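Possible adhesin (Caldicellulosiruptor kronotskyensis, PDB 4WA0) probably mediates attachment of the bacterium to cellulose, as a tapirin, through the C-terminal beta-helix domain described here, which also binds a magnesium ion. Local coordinates at residues Leu307-Gly312 against Gly332-Tyr337; Leu24-Gly29 against Ala43-Asp48; Gly144-Ile149 against Asn165-Arg170. All coordinates share one frame; numbering follows the deposited sequence.

Overall arrangement
All three contacts join strands of neighbouring beta-helix coils, each pair parallel and in register. Interactions 1 and 2 lie in the same sheet, their centres 10 Å apart: strand 333-337 of interaction 1 and strand 24-27 of interaction 2 are neighbours, and Leu335 N lies 2.8 Å from Thr25 O, a probable hydrogen bond. C-terminal and N-terminal segments of the chain thus meet in mid-helix. Interaction 3 belongs to a different sheet, its centre 31 Å from that of interaction 2 and 40 Å from that of interaction 1, on the opposite side of the chain's centre from interaction 1. None of the three reaches the magnesium site of Asp239, Val241, Ser243, Leu246 and Glu275.

Interaction 1 of 3, residues Leu307-Gly312 against Gly332-Tyr337; sequences LTIMNG and GLTLKY
Leu307 enters the contact through one methyl: CD1 rests 3.6 Å from Gly332 C, against the backbone of this glycine, whose phi is positive (89°), with Thr334 OG1 also near the leucine tip. At Thr308 the two strands begin to pair. The N-H of Thr308 reaches Gly332 O, N to O 3.2 Å, from above the carbonyl plane, and one water, 2.7 Å from Thr308 OG1, accepts from that hydroxyl and donates to Gly332 O, which is therefore gripped twice. The CB and CG2 of Thr308 meet Leu333 CD1, and Thr308 O takes the N-H of Thr334. Ile309 turns to the other face beside Thr334, and its CA-H leans on Thr334 O. Residue 310 is selenomethionine. Met310 CG sits between the backbone N and the carbonyl carbon (chi1 69°), and Met310 CG lies 3.6 Å from Leu335 CD1, the two side chains running side by side in the same direction. Met310 CE comes back to the same methyl, 3.9 Å from Leu335 CD1. The backbone of this residue is bonded both ways, Met310 N to Thr334 O at 2.8 Å and Met310 O to Lys336 N at 3.0 Å. On the same face as Ile309, Asn311 lays OD1 3.5 Å from Lys336 CB, meeting the aliphatic root of the lysine. Gly312, where the chain turns a corner, still gives its N-H to Lys336 O. Beyond the pair, Leu335 packs on Ile12, and Tyr337 OH bonds to Leu8 O. The chemistry is divided: five backbone hydrogen bonds fix the parallel register, Leu333, Met310 and Leu335 pack along one face together with Thr308, and the other carries the polar Thr334, Asn311 and Lys336 beside Ile309.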
ATOM      1  N   LEU A 307       5.914 -12.252 -17.426  1.00 17.05           N
ATOM      2  CA  LEU A 307       6.186 -11.701 -16.098  1.00 15.88           C
ATOM      3  C   LEU A 307       7.528 -11.104 -16.104  1.00 15.14           C
ATOM      4  O   LEU A 307       8.502 -11.739 -16.578  1.00 15.82           O
ATOM      5  CB  LEU A 307       6.203 -12.860 -15.106  1.00 17.05           C
ATOM      6  CG  LEU A 307       6.589 -12.563 -13.665  1.00 16.47           C
ATOM      7  CD1 LEU A 307       5.528 -11.637 -13.082  1.00 17.06           C
ATOM      8  CD2 LEU A 307       6.572 -13.856 -12.853  1.00 19.48           C
ATOM      9  N   THR A 308       7.655  -9.937 -15.512  1.00 14.35           N
ATOM     10  CA  THR A 308       8.978  -9.346 -15.266  1.00 15.37           C
ATOM     11  C   THR A 308       9.315  -9.556 -13.844  1.00 14.12           C
ATOM     12  O   THR A 308       8.474  -9.247 -12.984  1.00 14.75           O
ATOM     13  CB  THR A 308       8.970  -7.842 -15.560  1.00 16.13           C
ATOM     14  OG1 THR A 308       8.497  -7.633 -16.893  1.00 17.56           O
ATOM     15  CG2 THR A 308      10.344  -7.261 -15.338  1.00 17.59           C
ATOM     16  N   ILE A 309      10.511 -10.077 -13.578  1.00 12.92           N
ATOM     17  CA  ILE A 309      10.980 -10.246 -12.199  1.00 14.21           C
ATOM     18  C   ILE A 309      12.135  -9.300 -11.956  1.00 15.74           C
ATOM     19  O   ILE A 309      13.116  -9.364 -12.738  1.00 15.78           O
ATOM     20  CB  ILE A 309      11.479 -11.658 -11.987  1.00 17.25           C
ATOM     21  CG1 ILE A 309      10.262 -12.557 -12.216  1.00 19.08           C
ATOM     22  CG2 ILE A 309      12.093 -11.858 -10.591  1.00 20.13           C
ATOM     23  CD1 ILE A 309      10.568 -14.026 -12.279  1.00 19.99           C
HETATM   24  N   MSE A 310      12.051  -8.519 -10.885  1.00 13.12           N
HETATM   25  CA  MSE A 310      13.201  -7.686 -10.494  1.00 13.20           C
HETATM   26  C   MSE A 310      13.501  -7.638  -9.025  1.00 13.16           C
HETATM   27  O   MSE A 310      12.656  -7.926  -8.165  1.00 13.82           O
HETATM   28  CB  MSE A 310      13.095  -6.240 -11.055  1.00 15.05           C
HETATM   29  CG  MSE A 310      12.033  -5.466 -10.440  1.00 17.06           C
HETATM   30 SE   MSE A 310      11.900  -3.644 -11.278  1.00 17.42          SE
HETATM   31  CE  MSE A 310      13.217  -2.822 -10.192  1.00 15.86           C
ATOM     32  N   ASN A 311      14.735  -7.273  -8.739  1.00 13.70           N
ATOM     33  CA  ASN A 311      15.236  -7.067  -7.382  1.00 14.66           C
ATOM     34  C   ASN A 311      15.787  -5.661  -7.266  1.00 14.62           C
ATOM     35  O   ASN A 311      16.610  -5.285  -8.079  1.00 16.59           O
ATOM     36  CB  ASN A 311      16.412  -8.029  -7.097  1.00 19.28           C
ATOM     37  CG  ASN A 311      15.986  -9.485  -7.167  1.00 27.06           C
ATOM     38  OD1 ASN A 311      15.466 -10.021  -6.202  1.00 33.37           O
ATOM     39  ND2 ASN A 311      16.253 -10.127  -8.273  1.00 33.42           N
ATOM     40  N   GLY A 312      15.292  -4.863  -6.327  1.00 12.82           N
ATOM     41  CA  GLY A 312      15.607  -3.484  -6.252  1.00 12.04           C
ATOM     42  C   GLY A 312      14.529  -2.562  -5.771  1.00 11.30           C
ATOM     43  O   GLY A 312      13.916  -2.797  -4.739  1.00 13.23           O
ATOM     44  N   GLY A 332       2.259  -8.930 -15.415  1.00 14.44           N
ATOM     45  CA  GLY A 332       2.695  -8.917 -14.019  1.00 13.09           C
ATOM     46  C   GLY A 332       4.129  -8.435 -13.782  1.00 13.72           C
ATOM     47  O   GLY A 332       4.949  -8.403 -14.719  1.00 14.07           O
ATOM     48  N   LEU A 333       4.396  -8.030 -12.549  1.00 11.40           N
ATOM     49  CA  LEU A 333       5.706  -7.594 -12.124  1.00 12.00           C
ATOM     50  C   LEU A 333       5.882  -8.198 -10.748  1.00 12.23           C
ATOM     51  O   LEU A 333       4.997  -8.008  -9.888  1.00 11.97           O
ATOM     52  CB  LEU A 333       5.819  -6.079 -11.965  1.00 12.98           C
ATOM     53  CG  LEU A 333       7.166  -5.543 -11.367  1.00 13.54           C
ATOM     54  CD1 LEU A 333       8.320  -5.833 -12.317  1.00 14.13           C
ATOM     55  CD2 LEU A 333       7.096  -4.027 -11.135  1.00 12.55           C
ATOM     56  N   THR A 334       7.019  -8.832 -10.506  1.00 12.26           N
ATOM     57  CA  THR A 334       7.439  -9.234  -9.190  1.00 12.16           C
ATOM     58  C   THR A 334       8.612  -8.364  -8.812  1.00 11.76           C
ATOM     59  O   THR A 334       9.583  -8.278  -9.590  1.00 13.03           O
ATOM     60  CB  THR A 334       7.871 -10.708  -9.206  1.00 16.42           C
ATOM     61  OG1 THR A 334       6.701 -11.517  -9.372  1.00 18.31           O
ATOM     62  CG2 THR A 334       8.549 -11.096  -7.990  1.00 18.74           C
ATOM     63  N   LEU A 335       8.498  -7.693  -7.683  1.00 11.03           N
ATOM     64  CA  LEU A 335       9.513  -6.791  -7.142  1.00 11.82           C
ATOM     65  C   LEU A 335       9.918  -7.224  -5.727  1.00 12.90           C
ATOM     66  O   LEU A 335       9.125  -7.136  -4.774  1.00 12.42           O
ATOM     67  CB  LEU A 335       9.046  -5.344  -7.191  1.00 12.73           C
ATOM     68  CG  LEU A 335       9.891  -4.251  -6.504  1.00 12.39           C
ATOM     69  CD1 LEU A 335      11.301  -4.201  -7.112  1.00 13.85           C
ATOM     70  CD2 LEU A 335       9.174  -2.900  -6.597  1.00 14.09           C
ATOM     71  N   LYS A 336      11.163  -7.681  -5.609  0.54 14.18           N
ATOM     72  CA  LYS A 336      11.725  -7.992  -4.318  0.54 14.82           C
ATOM     73  C   LYS A 336      12.575  -6.805  -3.941  0.54 13.90           C
ATOM     74  O   LYS A 336      13.604  -6.524  -4.566  0.54 14.12           O
ATOM     75  CB  LYS A 336      12.610  -9.221  -4.366  0.54 16.92           C
ATOM     76  CG  LYS A 336      13.271  -9.510  -3.027  0.54 18.89           C
ATOM     77  CD  LYS A 336      12.494 -10.482  -2.197  0.54 23.49           C
ATOM     78  CE  LYS A 336      13.341 -11.613  -1.652  0.54 21.10           C
ATOM     79  NZ  LYS A 336      14.292 -11.210  -0.593  0.54 22.40           N
ATOM     80  N   TYR A 337      12.172  -6.139  -2.890  1.00 13.38           N
ATOM     81  CA  TYR A 337      12.927  -4.965  -2.440  1.00 13.48           C
ATOM     82  C   TYR A 337      14.374  -5.263  -2.065  1.00 15.07           C
ATOM     83  O   TYR A 337      14.641  -6.236  -1.345  1.00 13.73           O
ATOM     84  CB  TYR A 337      12.237  -4.317  -1.248  1.00 12.84           C
ATOM     85  CG  TYR A 337      13.081  -3.203  -0.637  1.00 13.88           C
ATOM     86  CD1 TYR A 337      13.232  -2.001  -1.291  1.00 13.84           C
ATOM     87  CD2 TYR A 337      13.701  -3.353   0.580  1.00 14.04           C
ATOM     88  CE1 TYR A 337      14.000  -0.994  -0.738  1.00 14.95           C
ATOM     89  CE2 TYR A 337      14.476  -2.347   1.125  1.00 15.18           C
ATOM     90  CZ  TYR A 337      14.647  -1.145   0.434  1.00 16.50           C
ATOM     91  OH  TYR A 337      15.403  -0.083   0.993  1.00 18.27           O
TER
HETATM   92  O   HOH W   1       5.766  -7.369 -17.024  1.00 26.11           O

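Interaction 2 of 3, residues Leu24-Gly29 against Ala43-Asp48; sequences LTVENG and AVFNID
Phe45 meets Leu24 and Val26 across the strand pair. Leu24 CD2 stands at the ring edge, near the ring plane, 3.7 Å from Phe45 CE1, while Val26 CG2 approaches the same ring obliquely. The other valine branch, Val26 CG1, anti to the backbone N, touches Ile47 CG2 at 3.7 Å. On the opposite face Glu27 and Asn46 lie side by side. Asn46 ND2 donates to Glu27 OE1 at 3.1 Å; OE1 lies nearly in the amide plane of Asn46, while ND2 meets it on the syn side, 33° out of the carboxylate plane. Bending at chi2 (73°) carries the glutamate CD round toward this amide.

Backbone bonds set these side chains next to one another: Val26 N-H goes to Val44 O, and Val26 O receives Asn46 N at 2.8 Å. Past the strands, Asp48 N-H binds Gly29 O, N to O 2.9 Å, nearly straight at 175°, and a water joins Gly29 N to Asp48 OD2.

Further out, Arg74 forms a salt bridge with Asp48 OD1 and a hydrogen bond with Asn28 OD1, tying both segment ends together, and Arg67 bonds to Thr25 OG1. Leu24 and Val26 pack inward on strand 10-14. Equivalent strands of successive coils stacked in parallel register, with apolar side chains aligned on the inward face, are the hallmark of a parallel beta-helix.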
ATOM      1  N   LEU A  24       0.734  -7.322  -9.592  1.00 10.67           N
ATOM      2  CA  LEU A  24       1.937  -6.790  -8.985  1.00 10.31           C
ATOM      3  C   LEU A  24       2.200  -7.572  -7.720  1.00 10.70           C
ATOM      4  O   LEU A  24       1.315  -7.627  -6.840  1.00 10.70           O
ATOM      5  CB  LEU A  24       1.741  -5.294  -8.656  1.00 10.52           C
ATOM      6  CG  LEU A  24       2.853  -4.603  -7.828  1.00  9.75           C
ATOM      7  CD1 LEU A  24       4.181  -4.596  -8.574  1.00  9.83           C
ATOM      8  CD2 LEU A  24       2.568  -3.165  -7.433  1.00 11.07           C
ATOM      9  N   THR A  25       3.428  -8.122  -7.583  1.00  9.37           N
ATOM     10  CA  THR A  25       3.858  -8.826  -6.398  1.00  9.29           C
ATOM     11  C   THR A  25       5.023  -8.058  -5.788  1.00  9.82           C
ATOM     12  O   THR A  25       5.994  -7.702  -6.509  1.00 12.13           O
ATOM     13  CB  THR A  25       4.315 -10.266  -6.694  1.00  9.17           C
ATOM     14  OG1 THR A  25       3.314 -10.994  -7.392  1.00 10.73           O
ATOM     15  CG2 THR A  25       4.713 -10.994  -5.423  1.00 10.06           C
ATOM     16  N   VAL A  26       4.901  -7.697  -4.524  1.00 10.01           N
ATOM     17  CA  VAL A  26       5.971  -6.903  -3.855  1.00 10.47           C
ATOM     18  C   VAL A  26       6.330  -7.605  -2.563  1.00 11.84           C
ATOM     19  O   VAL A  26       5.454  -7.868  -1.716  1.00 11.23           O
ATOM     20  CB  VAL A  26       5.574  -5.467  -3.522  1.00  9.33           C
ATOM     21  CG1 VAL A  26       6.760  -4.716  -2.869  1.00  9.74           C
ATOM     22  CG2 VAL A  26       5.107  -4.682  -4.725  1.00 10.48           C
ATOM     23  N   GLU A  27       7.640  -7.857  -2.405  1.00 12.31           N
ATOM     24  CA  GLU A  27       8.168  -8.504  -1.227  1.00 13.74           C
ATOM     25  C   GLU A  27       9.169  -7.617  -0.589  1.00 13.81           C
ATOM     26  O   GLU A  27      10.212  -7.305  -1.236  1.00 12.23           O
ATOM     27  CB  GLU A  27       8.814  -9.851  -1.656  1.00 15.03           C
ATOM     28  CG  GLU A  27       9.626 -10.577  -0.595  1.00 18.47           C
ATOM     29  CD  GLU A  27       8.826 -11.229   0.497  1.00 24.27           C
ATOM     30  OE1 GLU A  27       7.607 -11.295   0.441  1.00 27.82           O
ATOM     31  OE2 GLU A  27       9.442 -11.717   1.452  1.00 30.60           O
ATOM     32  N   ASN A  28       8.925  -7.276   0.681  1.00 12.75           N
ATOM     33  CA  ASN A  28       9.751  -6.424   1.484  1.00 14.37           C
ATOM     34  C   ASN A  28       9.763  -4.954   1.088  1.00 13.69           C
ATOM     35  O   ASN A  28       9.178  -4.539   0.096  1.00 11.92           O
ATOM     36  CB  ASN A  28      11.189  -6.972   1.594  1.00 14.58           C
ATOM     37  CG  ASN A  28      11.234  -8.285   2.391  1.00 17.54           C
ATOM     38  OD1 ASN A  28      10.440  -8.490   3.323  1.00 17.80           O
ATOM     39  ND2 ASN A  28      12.097  -9.184   1.996  1.00 17.76           N
ATOM     40  N   GLY A  29      10.400  -4.147   1.926  1.00 13.50           N
ATOM     41  CA  GLY A  29      10.303  -2.706   1.813  1.00 13.75           C
ATOM     42  C   GLY A  29       8.955  -2.122   2.161  1.00 12.88           C
ATOM     43  O   GLY A  29       8.094  -2.808   2.644  1.00 13.89           O
ATOM     44  N   ALA A  43      -2.990  -7.571  -6.699  1.00 11.03           N
ATOM     45  CA  ALA A  43      -1.864  -7.133  -5.841  1.00  9.77           C
ATOM     46  C   ALA A  43      -1.613  -8.181  -4.775  1.00  9.66           C
ATOM     47  O   ALA A  43      -2.482  -8.477  -3.991  1.00  9.15           O
ATOM     48  CB  ALA A  43      -2.140  -5.788  -5.226  1.00  9.80           C
ATOM     49  N   VAL A  44      -0.364  -8.614  -4.688  1.00  8.79           N
ATOM     50  CA  VAL A  44       0.092  -9.490  -3.617  1.00  9.54           C
ATOM     51  C   VAL A  44       1.325  -8.860  -2.970  1.00  9.72           C
ATOM     52  O   VAL A  44       2.381  -8.794  -3.568  1.00  9.47           O
ATOM     53  CB  VAL A  44       0.403 -10.915  -4.096  1.00  8.78           C
ATOM     54  CG1 VAL A  44       0.872 -11.720  -2.899  1.00  9.69           C
ATOM     55  CG2 VAL A  44      -0.792 -11.589  -4.673  1.00  8.57           C
ATOM     56  N   PHE A  45       1.142  -8.308  -1.767  1.00  9.99           N
ATOM     57  CA  PHE A  45       2.205  -7.589  -1.076  1.00 10.32           C
ATOM     58  C   PHE A  45       2.535  -8.305   0.232  1.00 10.92           C
ATOM     59  O   PHE A  45       1.626  -8.751   1.006  1.00 10.68           O
ATOM     60  CB  PHE A  45       1.744  -6.168  -0.724  1.00 10.97           C
ATOM     61  CG  PHE A  45       1.408  -5.238  -1.866  1.00 10.35           C
ATOM     62  CD1 PHE A  45       1.705  -5.495  -3.208  1.00 11.13           C
ATOM     63  CD2 PHE A  45       0.787  -4.020  -1.563  1.00 11.86           C
ATOM     64  CE1 PHE A  45       1.373  -4.598  -4.193  1.00 11.78           C
ATOM     65  CE2 PHE A  45       0.476  -3.127  -2.556  1.00 11.06           C
ATOM     66  CZ  PHE A  45       0.784  -3.399  -3.863  1.00 12.34           C
ATOM     67  N   ASN A  46       3.812  -8.293   0.566  1.00 10.88           N
ATOM     68  CA  ASN A  46       4.271  -8.608   1.913  1.00 11.72           C
ATOM     69  C   ASN A  46       5.291  -7.516   2.246  1.00 11.37           C
ATOM     70  O   ASN A  46       6.488  -7.673   1.919  1.00 11.25           O
ATOM     71  CB  ASN A  46       4.889  -9.973   1.949  1.00 14.59           C
ATOM     72  CG  ASN A  46       5.435 -10.342   3.325  1.00 18.73           C
ATOM     73  OD1 ASN A  46       4.821 -10.028   4.366  1.00 23.92           O
ATOM     74  ND2 ASN A  46       6.544 -11.086   3.346  1.00 22.70           N
ATOM     75  N   ILE A  47       4.811  -6.400   2.822  1.00 10.01           N
ATOM     76  CA  ILE A  47       5.586  -5.204   3.023  1.00 10.80           C
ATOM     77  C   ILE A  47       5.484  -4.656   4.400  1.00 11.62           C
ATOM     78  O   ILE A  47       4.673  -5.105   5.222  1.00 11.74           O
ATOM     79  CB  ILE A  47       5.178  -4.104   1.983  1.00 10.49           C
ATOM     80  CG1 ILE A  47       3.705  -3.709   2.160  1.00 10.59           C
ATOM     81  CG2 ILE A  47       5.543  -4.586   0.585  1.00 12.86           C
ATOM     82  CD1 ILE A  47       3.187  -2.716   1.157  1.00 10.25           C
ATOM     83  N   ASP A  48       6.341  -3.690   4.714  1.00 12.93           N
ATOM     84  CA  ASP A  48       6.331  -3.125   6.041  1.00 13.09           C
ATOM     85  C   ASP A  48       5.311  -2.033   6.209  1.00 13.24           C
ATOM     86  O   ASP A  48       4.606  -2.018   7.213  1.00 13.60           O
ATOM     87  CB  ASP A  48       7.684  -2.502   6.374  1.00 13.31           C
ATOM     88  CG  ASP A  48       8.823  -3.532   6.465  1.00 16.98           C
ATOM     89  OD1 ASP A  48       8.638  -4.597   7.056  1.00 20.12           O
ATOM     90  OD2 ASP A  48       9.962  -3.280   5.995  1.00 21.47           O
TER
HETATM   91  O   HOH W   2      11.325  -5.103   4.449  1.00 20.47           O

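Interaction 3 of 3, residues Gly144-Ile149 against Asn165-Arg170; sequences GTLEVI and NSLVVR
The guanidinium of Arg170 has Ile149 over one face, CG2 standing 4.0 Å above its centre, with Ile149 CD1 close to NH1 and NH2. The carboxylate of Glu147 approaches obliquely: Glu147 OE2 is 3.7 Å from Arg170 NH2, a long, purely electrostatic pairing, since OE2 sits well off the plane in which the N-H groups lie. The two flat groups are turned 61° apart. Arg170 starts from a CG between its backbone N and carbonyl carbon (chi1 58°), which puts Arg170 CG 3.6 Å from Ile149 CG2. Beneath these side chains runs the stacking of a beta-helix: strands 145-149 and 166-170 are equivalent strands of adjacent coils, parallel within 7°, and strand 125-128 continues the sheet beyond the first. Leu146 and Leu167 lie side by side on the buried face, Leu146 CD2 3.9 Å from Leu167 CD1. The bond from Val148 N to Val168 O, 2.8 Å, is among the backbone bonds between the two strands. Near the corners, a water links Thr145 OG1 to Asn165 OD1, and in the conformer given Ser166 OG also donates to that amide oxygen, from above its carbonyl plane.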
ATOM      1  N   GLY A 144     -16.824   7.892  13.855  1.00 13.91           N
ATOM      2  CA  GLY A 144     -18.162   7.845  13.348  1.00 13.64           C
ATOM      3  C   GLY A 144     -18.877   6.525  13.588  1.00 11.64           C
ATOM      4  O   GLY A 144     -18.831   5.937  14.661  1.00 12.88           O
ATOM      5  N   THR A 145     -19.523   6.042  12.556  1.00 12.17           N
ATOM      6  CA  THR A 145     -20.331   4.896  12.626  1.00 10.93           C
ATOM      7  C   THR A 145     -19.564   3.687  12.087  1.00 12.00           C
ATOM      8  O   THR A 145     -18.902   3.799  11.057  1.00 12.55           O
ATOM      9  CB  THR A 145     -21.643   5.073  11.805  1.00 12.86           C
ATOM     10  OG1 THR A 145     -22.368   6.252  12.272  1.00 14.00           O
ATOM     11  CG2 THR A 145     -22.521   3.806  11.798  1.00 13.19           C
ATOM     12  N   LEU A 146     -19.730   2.569  12.734  1.00 11.32           N
ATOM     13  CA  LEU A 146     -19.354   1.240  12.242  1.00  9.52           C
ATOM     14  C   LEU A 146     -20.659   0.663  11.655  1.00 10.05           C
ATOM     15  O   LEU A 146     -21.596   0.356  12.380  1.00 11.31           O
ATOM     16  CB  LEU A 146     -18.788   0.382  13.354  1.00 10.53           C
ATOM     17  CG  LEU A 146     -18.483  -1.088  12.997  1.00 11.13           C
ATOM     18  CD1 LEU A 146     -17.547  -1.196  11.814  1.00 13.38           C
ATOM     19  CD2 LEU A 146     -17.965  -1.922  14.204  1.00 11.75           C
ATOM     20  N   GLU A 147     -20.711   0.525  10.337  1.00 11.11           N
ATOM     21  CA  GLU A 147     -21.899   0.080   9.592  1.00 11.45           C
ATOM     22  C   GLU A 147     -21.528  -1.248   8.966  1.00 10.17           C
ATOM     23  O   GLU A 147     -20.563  -1.341   8.178  1.00 11.94           O
ATOM     24  CB  GLU A 147     -22.236   1.108   8.489  1.00 13.73           C
ATOM     25  CG  GLU A 147     -23.455   0.664   7.743  1.00 17.13           C
ATOM     26  CD  GLU A 147     -23.952   1.676   6.721  1.00 22.40           C
ATOM     27  OE1 GLU A 147     -23.289   2.730   6.550  1.00 25.41           O
ATOM     28  OE2 GLU A 147     -24.988   1.355   6.092  1.00 28.68           O
ATOM     29  N   VAL A 148     -22.291  -2.275   9.262  1.00  9.67           N
ATOM     30  CA  VAL A 148     -22.025  -3.645   8.834  1.00  9.31           C
ATOM     31  C   VAL A 148     -23.285  -4.212   8.193  1.00  9.76           C
ATOM     32  O   VAL A 148     -24.264  -4.506   8.905  1.00 10.77           O
ATOM     33  CB  VAL A 148     -21.566  -4.537  10.016  1.00  8.97           C
ATOM     34  CG1 VAL A 148     -21.043  -5.894   9.566  1.00  9.91           C
ATOM     35  CG2 VAL A 148     -20.512  -3.870  10.929  1.00  9.24           C
ATOM     36  N   ILE A 149     -23.315  -4.281   6.878  1.00 10.39           N
ATOM     37  CA  ILE A 149     -24.573  -4.567   6.140  1.00 11.05           C
ATOM     38  C   ILE A 149     -24.413  -5.604   5.022  1.00 11.91           C
ATOM     39  O   ILE A 149     -23.297  -5.854   4.507  1.00 10.95           O
ATOM     40  CB  ILE A 149     -25.255  -3.276   5.604  1.00 11.24           C
ATOM     41  CG1 ILE A 149     -24.511  -2.609   4.444  1.00 11.04           C
ATOM     42  CG2 ILE A 149     -25.475  -2.284   6.776  1.00 11.45           C
ATOM     43  CD1 ILE A 149     -25.260  -1.509   3.791  1.00 11.65           C
ATOM     44  N   ASN A 165     -18.647   5.690  17.736  1.00 13.77           N
ATOM     45  CA  ASN A 165     -19.800   6.503  18.025  1.00 12.61           C
ATOM     46  C   ASN A 165     -21.129   5.810  17.926  1.00 13.34           C
ATOM     47  O   ASN A 165     -21.992   5.991  18.776  1.00 13.40           O
ATOM     48  CB  ASN A 165     -19.804   7.763  17.112  1.00 14.16           C
ATOM     49  CG  ASN A 165     -20.925   8.706  17.450  1.00 16.63           C
ATOM     50  OD1 ASN A 165     -21.923   8.765  16.715  1.00 21.64           O
ATOM     51  ND2 ASN A 165     -20.854   9.314  18.604  1.00 15.53           N
ATOM     52  N   SER A 166     -21.307   5.028  16.874  0.57 13.85           N
ATOM     53  CA  SER A 166     -22.575   4.404  16.542  0.57 14.31           C
ATOM     54  C   SER A 166     -22.315   3.106  15.798  0.57 13.89           C
ATOM     55  O   SER A 166     -21.256   2.934  15.170  0.57 15.31           O
ATOM     56  CB  SER A 166     -23.386   5.339  15.620  0.57 15.05           C
ATOM     57  OG  SER A 166     -23.800   6.509  16.314  0.57 17.37           O
ATOM     58  N   LEU A 167     -23.301   2.219  15.889  1.00 13.14           N
ATOM     59  CA  LEU A 167     -23.266   0.914  15.278  1.00 12.49           C
ATOM     60  C   LEU A 167     -24.530   0.647  14.533  1.00 11.47           C
ATOM     61  O   LEU A 167     -25.638   0.882  15.080  1.00 12.75           O
ATOM     62  CB  LEU A 167     -23.067  -0.127  16.350  1.00 11.70           C
ATOM     63  CG  LEU A 167     -22.992  -1.566  15.852  1.00 11.32           C
ATOM     64  CD1 LEU A 167     -21.814  -1.890  14.934  1.00 11.28           C
ATOM     65  CD2 LEU A 167     -23.097  -2.529  17.019  1.00 11.89           C
ATOM     66  N   VAL A 168     -24.423   0.204  13.264  1.00 10.97           N
ATOM     67  CA  VAL A 168     -25.547  -0.223  12.509  1.00 11.92           C
ATOM     68  C   VAL A 168     -25.201  -1.573  11.930  1.00 11.90           C
ATOM     69  O   VAL A 168     -24.142  -1.706  11.225  1.00 12.24           O
ATOM     70  CB  VAL A 168     -25.869   0.785  11.386  1.00 13.62           C
ATOM     71  CG1 VAL A 168     -26.894   0.231  10.449  1.00 16.17           C
ATOM     72  CG2 VAL A 168     -26.281   2.159  11.941  1.00 15.47           C
ATOM     73  N   VAL A 169     -26.054  -2.554  12.171  1.00 11.78           N
ATOM     74  CA  VAL A 169     -25.875  -3.888  11.603  1.00 11.13           C
ATOM     75  C   VAL A 169     -27.241  -4.373  11.073  1.00 14.05           C
ATOM     76  O   VAL A 169     -28.245  -4.420  11.818  1.00 14.49           O
ATOM     77  CB  VAL A 169     -25.363  -4.914  12.663  1.00 10.35           C
ATOM     78  CG1 VAL A 169     -25.185  -6.297  12.042  1.00 10.72           C
ATOM     79  CG2 VAL A 169     -24.082  -4.459  13.348  1.00 10.79           C
ATOM     80  N   ARG A 170     -27.299  -4.714   9.798  1.00 13.40           N
ATOM     81  CA  ARG A 170     -28.577  -5.089   9.175  1.00 15.15           C
ATOM     82  C   ARG A 170     -28.369  -5.907   7.945  1.00 13.82           C
ATOM     83  O   ARG A 170     -27.282  -6.005   7.455  1.00 13.90           O
ATOM     84  CB  ARG A 170     -29.399  -3.821   8.855  1.00 18.71           C
ATOM     85  CG  ARG A 170     -28.775  -2.812   7.982  1.00 18.20           C
ATOM     86  CD  ARG A 170     -29.819  -1.764   7.581  1.00 22.34           C
ATOM     87  NE  ARG A 170     -29.247  -0.685   6.843  1.00 19.90           N
ATOM     88  CZ  ARG A 170     -28.910  -0.733   5.563  1.00 20.68           C
ATOM     89  NH1 ARG A 170     -29.157  -1.817   4.811  1.00 19.96           N
ATOM     90  NH2 ARG A 170     -28.360   0.333   5.026  1.00 23.60           N
TER
HETATM   91  O   HOH W   3     -21.712   8.280  13.875  1.00 27.86           O